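SusD superfamily protein (Bacteroides fragilis NCTC 9343, PDB 3NQP) probably binds glycans at the outer membrane, as a cell-surface member of the SusD family, for uptake into the cell. Local coordinates at residues A[176-181]-A[201-206]; A[281-286]-A[356-361]; A[310-315]-A[371-376]. All blocks are in the same frame, centred on the assembly; numbering follows the deposited sequence.

Contact 1. Residues A[176-181]-A[201-206]; sequences KSMEYF and AATECL
Ser-177 and Thr-203 stand opposite each other, CA to CA 7.0 Å, where segments 176-181 and 201-206, parts of helices 163-181 and 200-216, run nearly antiparallel with their axes 9.9 Å apart at 156°. Their hydroxyls meet between the backbones: Thr-203 OG1 donates to Ser-177 OG at 2.7 Å. Ser-177 OG lies anti to its backbone N (chi1 179°), which carries it toward the other helix. Each oxygen has a second partner, Trp-198 NE1 for Thr-203 and Gly-118 O for Ser-177, so hydrogen bonds run through the two buried hydroxyls from loop residue Trp-198 to helix 110-135. The rim of the Phe-181 ring also reaches Thr-203, its CE2 lying 3.6 Å from OG1, which sits near the ring plane. The methyl of Thr-203 turns elsewhere: CG2 packs 3.5 Å from SE of Met-178, modelled as selenomethionine. The bent Met-178 chain then passes at about a right angle to Glu-204, its CE meeting chiefly CG at 3.8 Å. The carboxylate of Glu-204 is hydrogen-bonded to His-235, Tyr-243 and Ser-238. Such antiparallel packing of helices joined by a loop is characteristic of the TPR-like helical scaffold of SusD proteins.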
ATOM      1  N   LYS A 176      11.643  19.670   4.371  1.00 13.38           N
ATOM      2  CA  LYS A 176      11.461  20.280   5.686  1.00 16.31           C
ATOM      3  C   LYS A 176      11.398  19.175   6.761  1.00 15.77           C
ATOM      4  O   LYS A 176      11.977  19.324   7.816  1.00 17.26           O
ATOM      5  CB  LYS A 176      10.213  21.128   5.707  1.00 14.64           C
ATOM      6  CG  LYS A 176      10.248  22.282   6.688  1.00 34.37           C
ATOM      7  CD  LYS A 176      11.196  23.395   6.320  1.00 39.11           C
ATOM      8  CE  LYS A 176      10.914  24.662   7.174  1.00 51.02           C
ATOM      9  NZ  LYS A 176      12.144  25.285   7.724  1.00 47.80           N
ATOM     10  N   SER A 177      10.695  18.074   6.465  1.00 13.36           N
ATOM     11  CA  SER A 177      10.652  16.895   7.360  1.00 12.73           C
ATOM     12  C   SER A 177      12.071  16.459   7.693  1.00 11.96           C
ATOM     13  O   SER A 177      12.384  16.316   8.862  1.00 15.86           O
ATOM     14  CB  SER A 177       9.806  15.737   6.805  1.00  8.51           C
ATOM     15  OG  SER A 177       9.784  14.568   7.696  1.00 10.89           O
HETATM   16  N   MSE A 178      12.924  16.276   6.697  1.00 13.75           N
HETATM   17  CA  MSE A 178      14.318  15.846   6.962  1.00 14.49           C
HETATM   18  C   MSE A 178      15.062  16.946   7.753  1.00 15.89           C
HETATM   19  O   MSE A 178      15.911  16.668   8.621  1.00 14.69           O
HETATM   20  CB  MSE A 178      15.068  15.505   5.670  1.00 13.46           C
HETATM   21  CG  MSE A 178      14.460  14.467   4.793  1.00 13.34           C
HETATM   22 SE   MSE A 178      14.579  12.750   5.780  0.75  9.41          SE
HETATM   23  CE  MSE A 178      16.491  12.640   5.825  1.00 15.31           C
ATOM     24  N   GLU A 179      14.770  18.212   7.454  1.00 16.50           N
ATOM     25  CA  GLU A 179      15.498  19.263   8.121  1.00 16.85           C
ATOM     26  C   GLU A 179      15.202  19.247   9.606  1.00 18.24           C
ATOM     27  O   GLU A 179      16.096  19.380  10.429  1.00 18.74           O
ATOM     28  CB  GLU A 179      15.142  20.618   7.503  1.00 18.02           C
ATOM     29  CG  GLU A 179      15.915  21.786   8.015  1.00 29.33           C
ATOM     30  CD  GLU A 179      15.406  23.089   7.382  1.00 41.39           C
ATOM     31  OE1 GLU A 179      15.013  23.064   6.188  1.00 37.78           O
ATOM     32  OE2 GLU A 179      15.358  24.111   8.093  1.00 46.99           O
ATOM     33  N   TYR A 180      13.941  19.048   9.954  1.00 16.70           N
ATOM     34  CA  TYR A 180      13.556  18.987  11.354  1.00 15.95           C
ATOM     35  C   TYR A 180      14.052  17.720  12.054  1.00 18.09           C
ATOM     36  O   TYR A 180      14.504  17.797  13.174  1.00 16.76           O
ATOM     37  CB  TYR A 180      12.027  19.130  11.520  1.00 15.84           C
ATOM     38  CG  TYR A 180      11.521  20.535  11.480  1.00 14.51           C
ATOM     39  CD1 TYR A 180      11.803  21.429  12.503  1.00 19.87           C
ATOM     40  CD2 TYR A 180      10.723  20.968  10.430  1.00 20.17           C
ATOM     41  CE1 TYR A 180      11.331  22.710  12.491  1.00 16.74           C
ATOM     42  CE2 TYR A 180      10.236  22.262  10.407  1.00 21.86           C
ATOM     43  CZ  TYR A 180      10.537  23.133  11.425  1.00 20.72           C
ATOM     44  OH  TYR A 180      10.035  24.419  11.361  1.00 23.88           O
ATOM     45  N   PHE A 181      13.952  16.564  11.416  1.00 15.10           N
ATOM     46  CA  PHE A 181      14.418  15.317  12.038  1.00 15.22           C
ATOM     47  C   PHE A 181      15.951  15.352  12.307  1.00 18.27           C
ATOM     48  O   PHE A 181      16.451  14.735  13.264  1.00 20.07           O
ATOM     49  CB  PHE A 181      14.083  14.128  11.139  1.00 14.30           C
ATOM     50  CG  PHE A 181      12.654  13.588  11.281  1.00 15.33           C
ATOM     51  CD1 PHE A 181      12.133  13.268  12.511  1.00 16.06           C
ATOM     52  CD2 PHE A 181      11.895  13.290  10.157  1.00 15.89           C
ATOM     53  CE1 PHE A 181      10.861  12.725  12.624  1.00 12.06           C
ATOM     54  CE2 PHE A 181      10.628  12.793  10.268  1.00 12.61           C
ATOM     55  CZ  PHE A 181      10.103  12.517  11.525  1.00 11.87           C
ATOM     56  N   ALA A 201      13.250   7.618   9.140  1.00 12.05           N
ATOM     57  CA  ALA A 201      13.254   6.530   8.173  1.00 12.07           C
ATOM     58  C   ALA A 201      12.014   6.531   7.271  1.00 12.62           C
ATOM     59  O   ALA A 201      12.081   6.249   6.104  1.00 14.21           O
ATOM     60  CB  ALA A 201      13.371   5.231   8.881  1.00 10.45           C
ATOM     61  N   ALA A 202      10.865   6.794   7.852  1.00 11.55           N
ATOM     62  CA  ALA A 202       9.629   6.798   7.119  1.00 10.54           C
ATOM     63  C   ALA A 202       9.636   7.902   6.073  1.00 10.69           C
ATOM     64  O   ALA A 202       9.189   7.678   4.917  1.00 10.93           O
ATOM     65  CB  ALA A 202       8.431   6.950   8.084  1.00  9.41           C
ATOM     66  N   THR A 203      10.138   9.083   6.459  1.00  9.55           N
ATOM     67  CA  THR A 203      10.302  10.170   5.503  1.00  9.27           C
ATOM     68  C   THR A 203      11.264   9.777   4.373  1.00 11.42           C
ATOM     69  O   THR A 203      11.020  10.090   3.177  1.00 11.15           O
ATOM     70  CB  THR A 203      10.748  11.476   6.158  1.00  9.76           C
ATOM     71  OG1 THR A 203       9.657  11.999   6.920  1.00 14.69           O
ATOM     72  CG2 THR A 203      11.181  12.551   5.066  1.00  8.83           C
ATOM     73  N   GLU A 204      12.345   9.097   4.716  1.00 11.63           N
ATOM     74  CA  GLU A 204      13.295   8.643   3.685  1.00 11.39           C
ATOM     75  C   GLU A 204      12.640   7.608   2.726  1.00 10.33           C
ATOM     76  O   GLU A 204      12.890   7.646   1.530  1.00 11.29           O
ATOM     77  CB  GLU A 204      14.566   8.083   4.301  1.00 12.57           C
ATOM     78  CG  GLU A 204      15.422   9.143   4.959  1.00 13.28           C
ATOM     79  CD  GLU A 204      16.888   8.867   4.869  1.00 14.85           C
ATOM     80  OE1 GLU A 204      17.488   9.311   3.870  1.00 14.66           O
ATOM     81  OE2 GLU A 204      17.418   8.183   5.754  1.00 18.53           O
ATOM     82  N   CYS A 205      11.817   6.697   3.260  1.00  9.71           N
ATOM     83  CA  CYS A 205      11.058   5.773   2.429  1.00 11.40           C
ATOM     84  C   CYS A 205      10.124   6.512   1.459  1.00 11.10           C
ATOM     85  O   CYS A 205      10.089   6.242   0.268  1.00  8.74           O
ATOM     86  CB  CYS A 205      10.198   4.836   3.272  1.00 13.25           C
ATOM     87  SG  CYS A 205      11.189   3.531   4.064  1.00 11.38           S
ATOM     88  N   LEU A 206       9.341   7.412   2.008  1.00 12.08           N
ATOM     89  CA  LEU A 206       8.488   8.265   1.220  1.00 11.68           C
ATOM     90  C   LEU A 206       9.292   9.015   0.174  1.00 10.85           C
ATOM     91  O   LEU A 206       8.833   9.145  -0.969  1.00 13.40           O
ATOM     92  CB  LEU A 206       7.683   9.227   2.107  1.00 12.29           C
ATOM     93  CG  LEU A 206       6.614  10.078   1.439  1.00 11.99           C
ATOM     94  CD1 LEU A 206       5.650   9.242   0.595  1.00  7.37           C
ATOM     95  CD2 LEU A 206       5.846  10.832   2.541  1.00 11.07           C
TER

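Contact 2. Residues A[281-286]-A[356-361]; sequences GTFTYN and THVRKN
Phe-283 and Thr-284 offer successive carbonyls to the end of strand 351-358, and these make the two hydrogen bonds of the contact. Val-358 N donates to Phe-283 O at 3.0 Å with an N-H...O angle of 165°. The same oxygen receives a CA-H...O contact from His-357 CA at 3.5 Å, so one carbonyl meets two neighbouring residues of the strand. One residue on, His-357 ND1 donates to Thr-284 O at 2.9 Å; the oxygen lies near the imidazole plane, whereas the donor stands well above the plane of the carbonyl group. As NE2 is hydrogen-bonded to Ser-341 OG on strand 338-344, both ring nitrogens are engaged and the rotation of the ring is fixed.

The carbonyls are presented by a type I beta turn from Gly-281 to Thr-284, closed by a weak Thr-284 N to Gly-281 O bond and reinforced by a hydrogen bond of 2.6 Å from Thr-284 OG1 to the same oxygen. The turn belongs to the long loop following strand 265-269, and it docks on the last residues of the two-stranded antiparallel hairpin 338-344/351-358.

Apolar contact comes from Phe-283 and Val-358, whose side chains run alongside each other in the same direction. Their CB atoms are 3.8 Å apart, and Val-358 CG2 reaches CD2 of the ring. Trp-40 and Ile-44 of helix 39-48 also touch Phe-283.

The aromatic component is a T-shaped pair in which the edge of Tyr-285 is directed at the face of His-357, with centroids 6.0 Å apart and planes at 88°. Tyr-285 OH is hydrogen-bonded to Asp-305 OD1 and Leu-307 N.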
ATOM      1  N   GLY A 281     -11.313  -8.977   8.117  1.00 11.99           N
ATOM      2  CA  GLY A 281     -12.324 -10.066   8.107  1.00 10.08           C
ATOM      3  C   GLY A 281     -13.144 -10.178   6.839  1.00  9.17           C
ATOM      4  O   GLY A 281     -13.759 -11.232   6.544  1.00 10.60           O
ATOM      5  N   THR A 282     -13.182  -9.091   6.073  1.00 10.57           N
ATOM      6  CA  THR A 282     -13.926  -9.056   4.813  1.00 10.39           C
ATOM      7  C   THR A 282     -13.272  -9.791   3.655  1.00  8.85           C
ATOM      8  O   THR A 282     -13.873  -9.872   2.583  1.00  9.69           O
ATOM      9  CB  THR A 282     -14.216  -7.583   4.337  1.00  7.45           C
ATOM     10  OG1 THR A 282     -13.003  -6.922   4.022  1.00 11.77           O
ATOM     11  CG2 THR A 282     -14.973  -6.754   5.437  1.00 13.48           C
ATOM     12  N   PHE A 283     -12.039 -10.285   3.826  1.00  8.36           N
ATOM     13  CA  PHE A 283     -11.380 -11.113   2.797  1.00  9.36           C
ATOM     14  C   PHE A 283     -11.485 -12.608   3.156  1.00 11.96           C
ATOM     15  O   PHE A 283     -10.725 -13.414   2.611  1.00 11.77           O
ATOM     16  CB  PHE A 283      -9.880 -10.799   2.667  1.00  7.20           C
ATOM     17  CG  PHE A 283      -9.561  -9.505   1.963  1.00  8.10           C
ATOM     18  CD1 PHE A 283      -9.813  -8.290   2.559  1.00 10.31           C
ATOM     19  CD2 PHE A 283      -8.898  -9.515   0.739  1.00 11.21           C
ATOM     20  CE1 PHE A 283      -9.478  -7.100   1.885  1.00 11.25           C
ATOM     21  CE2 PHE A 283      -8.555  -8.337   0.084  1.00  8.44           C
ATOM     22  CZ  PHE A 283      -8.835  -7.147   0.655  1.00 13.99           C
ATOM     23  N   THR A 284     -12.363 -12.961   4.098  1.00 12.06           N
ATOM     24  CA  THR A 284     -12.412 -14.347   4.617  1.00  9.76           C
ATOM     25  C   THR A 284     -13.665 -15.129   4.176  1.00 14.06           C
ATOM     26  O   THR A 284     -13.813 -15.454   2.979  1.00 14.41           O
ATOM     27  CB  THR A 284     -12.190 -14.382   6.138  1.00 10.27           C
ATOM     28  OG1 THR A 284     -13.281 -13.770   6.851  1.00  7.83           O
ATOM     29  CG2 THR A 284     -10.865 -13.678   6.476  1.00  8.75           C
ATOM     30  N   TYR A 285     -14.556 -15.441   5.129  1.00 10.49           N
ATOM     31  CA  TYR A 285     -15.803 -16.087   4.826  1.00  7.84           C
ATOM     32  C   TYR A 285     -16.761 -15.821   6.028  1.00 12.63           C
ATOM     33  O   TYR A 285     -16.336 -15.421   7.140  1.00 10.48           O
ATOM     34  CB  TYR A 285     -15.595 -17.580   4.580  1.00  9.65           C
ATOM     35  CG  TYR A 285     -14.821 -18.201   5.711  1.00  9.36           C
ATOM     36  CD1 TYR A 285     -13.430 -18.152   5.723  1.00 12.24           C
ATOM     37  CD2 TYR A 285     -15.466 -18.785   6.783  1.00 11.41           C
ATOM     38  CE1 TYR A 285     -12.693 -18.684   6.774  1.00 14.73           C
ATOM     39  CE2 TYR A 285     -14.714 -19.345   7.858  1.00 12.81           C
ATOM     40  CZ  TYR A 285     -13.344 -19.271   7.846  1.00 14.50           C
ATOM     41  OH  TYR A 285     -12.599 -19.775   8.903  1.00 12.51           O
ATOM     42  N   ASN A 286     -18.041 -16.017   5.765  1.00 11.88           N
ATOM     43  CA  ASN A 286     -19.108 -15.813   6.722  1.00 11.99           C
ATOM     44  C   ASN A 286     -19.545 -17.178   7.266  1.00  9.61           C
ATOM     45  O   ASN A 286     -20.276 -17.893   6.604  1.00 12.15           O
ATOM     46  CB  ASN A 286     -20.276 -15.170   5.972  1.00 10.93           C
ATOM     47  CG  ASN A 286     -21.361 -14.622   6.887  1.00 15.57           C
ATOM     48  OD1 ASN A 286     -21.705 -15.218   7.891  1.00 14.32           O
ATOM     49  ND2 ASN A 286     -21.920 -13.471   6.511  1.00  8.69           N
ATOM     50  N   THR A 356     -10.362 -18.565  -2.487  1.00 11.60           N
ATOM     51  CA  THR A 356      -9.210 -18.308  -1.688  1.00 10.85           C
ATOM     52  C   THR A 356      -9.609 -17.222  -0.708  1.00 13.24           C
ATOM     53  O   THR A 356     -10.471 -16.411  -1.013  1.00 11.90           O
ATOM     54  CB  THR A 356      -7.999 -17.869  -2.565  1.00  9.88           C
ATOM     55  OG1 THR A 356      -8.330 -16.649  -3.231  1.00  8.10           O
ATOM     56  CG2 THR A 356      -7.619 -18.967  -3.587  1.00  7.84           C
ATOM     57  N   HIS A 357      -8.924 -17.190   0.443  1.00 11.55           N
ATOM     58  CA  HIS A 357      -9.328 -16.436   1.610  1.00 10.81           C
ATOM     59  C   HIS A 357      -8.062 -15.966   2.359  1.00 10.43           C
ATOM     60  O   HIS A 357      -7.125 -16.736   2.558  1.00 12.17           O
ATOM     61  CB  HIS A 357     -10.208 -17.351   2.496  1.00 14.03           C
ATOM     62  CG  HIS A 357     -11.234 -18.128   1.729  1.00 11.16           C
ATOM     63  ND1 HIS A 357     -12.510 -17.658   1.515  1.00 12.28           N
ATOM     64  CD2 HIS A 357     -11.176 -19.350   1.130  1.00 15.20           C
ATOM     65  CE1 HIS A 357     -13.186 -18.543   0.791  1.00 14.96           C
ATOM     66  NE2 HIS A 357     -12.407 -19.590   0.569  1.00 10.44           N
ATOM     67  N   VAL A 358      -7.989 -14.674   2.685  1.00 11.28           N
ATOM     68  CA  VAL A 358      -6.721 -14.095   3.078  1.00  9.52           C
ATOM     69  C   VAL A 358      -6.553 -14.152   4.580  1.00  9.88           C
ATOM     70  O   VAL A 358      -7.342 -13.543   5.341  1.00 10.41           O
ATOM     71  CB  VAL A 358      -6.574 -12.613   2.557  1.00  5.32           C
ATOM     72  CG1 VAL A 358      -5.245 -12.013   3.038  1.00  9.18           C
ATOM     73  CG2 VAL A 358      -6.653 -12.595   0.998  1.00  8.94           C
ATOM     74  N   ARG A 359      -5.514 -14.884   5.012  1.00 10.00           N
ATOM     75  CA  ARG A 359      -5.173 -15.005   6.413  1.00 11.59           C
ATOM     76  C   ARG A 359      -3.816 -14.355   6.758  1.00 13.85           C
ATOM     77  O   ARG A 359      -3.243 -14.626   7.818  1.00 11.62           O
ATOM     78  CB  ARG A 359      -5.159 -16.487   6.804  1.00 12.12           C
ATOM     79  CG  ARG A 359      -4.188 -17.315   6.007  1.00 13.57           C
ATOM     80  CD  ARG A 359      -3.974 -18.681   6.684  1.00 11.70           C
ATOM     81  NE  ARG A 359      -3.552 -19.662   5.700  1.00 10.34           N
ATOM     82  CZ  ARG A 359      -3.717 -20.974   5.857  1.00 11.00           C
ATOM     83  NH1 ARG A 359      -4.275 -21.406   6.976  1.00 13.88           N
ATOM     84  NH2 ARG A 359      -3.338 -21.835   4.902  1.00  9.82           N
ATOM     85  N   LYS A 360      -3.338 -13.481   5.869  1.00 13.36           N
ATOM     86  CA  LYS A 360      -2.028 -12.843   5.985  1.00 11.80           C
ATOM     87  C   LYS A 360      -1.860 -12.043   7.254  1.00 13.29           C
ATOM     88  O   LYS A 360      -0.777 -12.057   7.840  1.00 12.04           O
ATOM     89  CB  LYS A 360      -1.804 -11.895   4.801  1.00 12.22           C
ATOM     90  CG  LYS A 360      -0.353 -11.368   4.674  1.00 10.23           C
ATOM     91  CD  LYS A 360      -0.129 -10.658   3.333  1.00 11.48           C
ATOM     92  CE  LYS A 360       1.241  -9.986   3.276  1.00 10.84           C
ATOM     93  NZ  LYS A 360       1.560  -9.530   1.907  1.00 10.95           N
ATOM     94  N   ASN A 361      -2.912 -11.333   7.657  1.00 11.45           N
ATOM     95  CA  ASN A 361      -2.799 -10.273   8.680  1.00 11.15           C
ATOM     96  C   ASN A 361      -4.151 -10.082   9.405  1.00 13.38           C
ATOM     97  O   ASN A 361      -4.712  -9.006   9.440  1.00 12.31           O
ATOM     98  CB  ASN A 361      -2.292  -8.985   8.004  1.00  9.17           C
ATOM     99  CG  ASN A 361      -1.968  -7.871   8.973  1.00 10.17           C
ATOM    100  OD1 ASN A 361      -1.484  -8.114  10.091  1.00 11.25           O
ATOM    101  ND2 ASN A 361      -2.177  -6.624   8.523  1.00  7.24           N
TER

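Contact 3. Residues A[310-315]-A[371-376]; sequences QNTGNQ and RVYCGD. With EDO (1,2-ethanediol), chain I.
Gln-310 and Arg-371 meet through the amide of one and the backbone of the other: Arg-371 N donates to Gln-310 OE1 at 2.8 Å with an N-H...O angle of 165°. A bend at chi2 (90°) brings CD of the glutamine toward the strand, and OE1 comes within 3.4 Å of Arg-371 CB, while NE2 is held by Asp-308.

Thr-312 makes the second bond. Tyr-373 OH donates to Thr-312 OG1 at 2.8 Å, and the same threonine oxygen is hydrogen-bonded to Ile-309 O, so two hydrogen bonds hold it. With chi1 at 64°, OG1 faces Tyr-373 OH while CG2 lies near Arg-371 CB. Arg-371 CG, 3.6 Å from OG1, rests against one face of the Tyr-373 ring, 3.4 Å above its plane and offset toward the rim. Bends at chi2 and chi3 turn CD and NE of the arginine away from the 310-315 loop. In its guanidinium, NH1 is hydrogen-bonded to Ile-362 O, and NH2 donates to O2 of a 1,2-ethanediol at 3.1 Å, probably picked up from the crystallisation liquor.

Tyr-373 is the centre of an inverse gamma turn that ends the short strand 371-372. That strand pairs antiparallel with 364-365, and the chain beyond the turn leads into strand 377-381, the partner of 265-269, and helix 382-396.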
ATOM      1  N   GLN A 310     -14.723 -17.552  13.778  1.00 11.42           N
ATOM      2  CA  GLN A 310     -16.107 -17.616  14.247  1.00 13.10           C
ATOM      3  C   GLN A 310     -17.005 -16.886  13.242  1.00 14.15           C
ATOM      4  O   GLN A 310     -16.810 -17.060  12.041  1.00 11.89           O
ATOM      5  CB  GLN A 310     -16.229 -17.042  15.649  1.00 16.95           C
ATOM      6  CG  GLN A 310     -15.215 -17.545  16.647  1.00 12.63           C
ATOM      7  CD  GLN A 310     -13.985 -16.707  16.690  1.00 13.60           C
ATOM      8  OE1 GLN A 310     -14.061 -15.470  16.765  1.00 15.20           O
ATOM      9  NE2 GLN A 310     -12.808 -17.366  16.618  1.00 11.32           N
ATOM     10  N   ASN A 311     -17.976 -16.095  13.698  1.00 10.19           N
ATOM     11  CA  ASN A 311     -18.835 -15.382  12.791  1.00  8.01           C
ATOM     12  C   ASN A 311     -18.426 -13.941  12.533  1.00  9.23           C
ATOM     13  O   ASN A 311     -19.290 -13.113  12.236  1.00 13.87           O
ATOM     14  CB  ASN A 311     -20.314 -15.406  13.221  1.00  8.86           C
ATOM     15  CG  ASN A 311     -21.247 -15.114  12.052  1.00 15.33           C
ATOM     16  OD1 ASN A 311     -20.901 -15.395  10.881  1.00 12.49           O
ATOM     17  ND2 ASN A 311     -22.390 -14.515  12.337  1.00 13.16           N
ATOM     18  N   THR A 312     -17.133 -13.659  12.582  1.00 10.29           N
ATOM     19  CA  THR A 312     -16.639 -12.303  12.468  1.00 10.28           C
ATOM     20  C   THR A 312     -16.369 -11.874  11.034  1.00 12.74           C
ATOM     21  O   THR A 312     -16.009 -10.699  10.803  1.00 13.43           O
ATOM     22  CB  THR A 312     -15.331 -12.115  13.304  1.00 13.02           C
ATOM     23  OG1 THR A 312     -14.291 -12.939  12.763  1.00 11.65           O
ATOM     24  CG2 THR A 312     -15.536 -12.487  14.766  1.00 13.44           C
ATOM     25  N   GLY A 313     -16.494 -12.808  10.080  1.00 11.14           N
ATOM     26  CA  GLY A 313     -16.024 -12.594   8.707  1.00 10.13           C
ATOM     27  C   GLY A 313     -17.082 -12.475   7.633  1.00 11.27           C
ATOM     28  O   GLY A 313     -18.260 -12.778   7.852  1.00 11.75           O
ATOM     29  N   ASN A 314     -16.657 -12.004   6.462  1.00 10.45           N
ATOM     30  CA  ASN A 314     -17.408 -12.137   5.248  1.00 11.00           C
ATOM     31  C   ASN A 314     -16.424 -12.218   4.091  1.00 11.48           C
ATOM     32  O   ASN A 314     -15.214 -12.170   4.309  1.00 11.22           O
ATOM     33  CB  ASN A 314     -18.529 -11.048   5.084  1.00  9.58           C
ATOM     34  CG  ASN A 314     -18.002  -9.677   4.749  1.00 16.33           C
ATOM     35  OD1 ASN A 314     -17.034  -9.569   4.031  1.00 21.21           O
ATOM     36  ND2 ASN A 314     -18.736  -8.602   5.171  1.00 13.98           N
ATOM     37  N   GLN A 315     -16.933 -12.454   2.891  1.00 11.55           N
ATOM     38  CA  GLN A 315     -16.096 -12.456   1.698  1.00 13.35           C
ATOM     39  C   GLN A 315     -16.656 -11.464   0.694  1.00 12.23           C
ATOM     40  O   GLN A 315     -17.409 -11.807  -0.222  1.00 10.28           O
ATOM     41  CB  GLN A 315     -15.932 -13.844   1.057  1.00 13.63           C
ATOM     42  CG  GLN A 315     -14.717 -13.837   0.096  1.00 11.38           C
ATOM     43  CD  GLN A 315     -14.390 -15.177  -0.470  1.00 11.94           C
ATOM     44  OE1 GLN A 315     -15.293 -15.958  -0.740  1.00 10.72           O
ATOM     45  NE2 GLN A 315     -13.087 -15.443  -0.717  1.00  8.59           N
ATOM     46  N   ARG A 371     -12.024 -13.769  17.664  1.00 13.51           N
ATOM     47  CA  ARG A 371     -11.135 -13.253  16.661  1.00 13.35           C
ATOM     48  C   ARG A 371     -11.147 -11.725  16.747  1.00 14.64           C
ATOM     49  O   ARG A 371     -12.209 -11.113  16.760  1.00 13.22           O
ATOM     50  CB  ARG A 371     -11.600 -13.728  15.279  1.00 15.67           C
ATOM     51  CG  ARG A 371     -10.931 -13.040  14.043  1.00 13.98           C
ATOM     52  CD  ARG A 371      -9.429 -13.274  13.987  1.00 13.91           C
ATOM     53  NE  ARG A 371      -9.092 -14.687  13.935  1.00 13.38           N
ATOM     54  CZ  ARG A 371      -7.844 -15.138  13.888  1.00 16.47           C
ATOM     55  NH1 ARG A 371      -6.835 -14.283  13.906  1.00 11.39           N
ATOM     56  NH2 ARG A 371      -7.609 -16.439  13.847  1.00 15.68           N
ATOM     57  N   VAL A 372      -9.965 -11.140  16.858  1.00 14.14           N
ATOM     58  CA  VAL A 372      -9.792  -9.697  16.861  1.00 14.33           C
ATOM     59  C   VAL A 372      -8.904  -9.270  15.703  1.00 13.42           C
ATOM     60  O   VAL A 372      -7.760  -9.666  15.620  1.00 12.03           O
ATOM     61  CB  VAL A 372      -9.183  -9.214  18.205  1.00 18.31           C
ATOM     62  CG1 VAL A 372      -9.026  -7.696  18.213  1.00  9.03           C
ATOM     63  CG2 VAL A 372     -10.057  -9.622  19.418  1.00 13.55           C
ATOM     64  N   TYR A 373      -9.432  -8.473  14.787  1.00 13.65           N
ATOM     65  CA  TYR A 373      -8.648  -8.040  13.609  1.00 12.05           C
ATOM     66  C   TYR A 373      -7.757  -6.825  13.949  1.00 11.75           C
ATOM     67  O   TYR A 373      -8.005  -5.724  13.494  1.00 10.98           O
ATOM     68  CB  TYR A 373      -9.563  -7.739  12.432  1.00 10.48           C
ATOM     69  CG  TYR A 373     -10.324  -8.973  11.983  1.00 13.29           C
ATOM     70  CD1 TYR A 373      -9.693  -9.988  11.275  1.00 11.39           C
ATOM     71  CD2 TYR A 373     -11.653  -9.140  12.295  1.00 11.10           C
ATOM     72  CE1 TYR A 373     -10.404 -11.133  10.861  1.00 14.11           C
ATOM     73  CE2 TYR A 373     -12.351 -10.262  11.908  1.00 14.63           C
ATOM     74  CZ  TYR A 373     -11.716 -11.265  11.188  1.00  8.68           C
ATOM     75  OH  TYR A 373     -12.417 -12.380  10.791  1.00 12.01           O
ATOM     76  N   CYS A 374      -6.731  -7.059  14.773  1.00 10.01           N
ATOM     77  CA  CYS A 374      -5.802  -6.025  15.184  1.00 10.56           C
ATOM     78  C   CYS A 374      -4.438  -6.174  14.536  1.00 10.96           C
ATOM     79  O   CYS A 374      -3.438  -5.731  15.092  1.00 13.23           O
ATOM     80  CB  CYS A 374      -5.701  -5.983  16.721  1.00 12.26           C
ATOM     81  SG  CYS A 374      -5.051  -7.491  17.459  1.00 15.92           S
ATOM     82  N   GLY A 375      -4.370  -6.815  13.357  1.00 13.53           N
ATOM     83  CA  GLY A 375      -3.135  -6.792  12.572  1.00 13.81           C
ATOM     84  C   GLY A 375      -2.754  -5.350  12.196  1.00 13.28           C
ATOM     85  O   GLY A 375      -3.613  -4.579  11.809  1.00 12.33           O
ATOM     86  N   ASP A 376      -1.495  -4.965  12.347  1.00 12.87           N
ATOM     87  CA  ASP A 376      -1.106  -3.580  12.030  1.00 11.09           C
ATOM     88  C   ASP A 376      -1.062  -3.412  10.518  1.00 11.08           C
ATOM     89  O   ASP A 376      -0.803  -4.383   9.778  1.00 12.66           O
ATOM     90  CB  ASP A 376       0.285  -3.250  12.587  1.00 14.13           C
ATOM     91  CG  ASP A 376       0.283  -2.899  14.091  1.00 13.92           C
ATOM     92  OD1 ASP A 376      -0.802  -2.906  14.726  1.00 11.78           O
ATOM     93  OD2 ASP A 376       1.412  -2.622  14.617  1.00 12.49           O
TER
HETATM   94  C1  EDO I1009      -4.276 -15.482  12.351  1.00 33.26           C
HETATM   95  O1  EDO I1009      -3.945 -16.269  11.174  1.00 41.71           O
HETATM   96  C2  EDO I1009      -3.737 -16.051  13.670  1.00 41.72           C
HETATM   97  O2  EDO I1009      -4.588 -17.121  14.140  1.00 42.49           O

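From the N terminus, contact 1 comes first, closing the short connection between helices 163-181 and 200-216 before either of the others opens. Its centre lies about 34 Å from the centres of contacts 2 and 3, and it belongs to the helical scaffold. Contacts 2 and 3 cross: segments 281-286, 310-315, 356-361 and 371-376 alternate, so neither loop is nested in the other. Together they fasten the long loop between strand 265-269 and helix 321-325 to the hairpin 338-344/351-358 and to the small strand pair 364-365/371-372. Centred about 8 Å apart, they also touch, Asn-314 N lying 3.0 Å from Gly-281 O and Asn-361 ND2 2.9 Å from Asp-376 O, both probable hydrogen bonds.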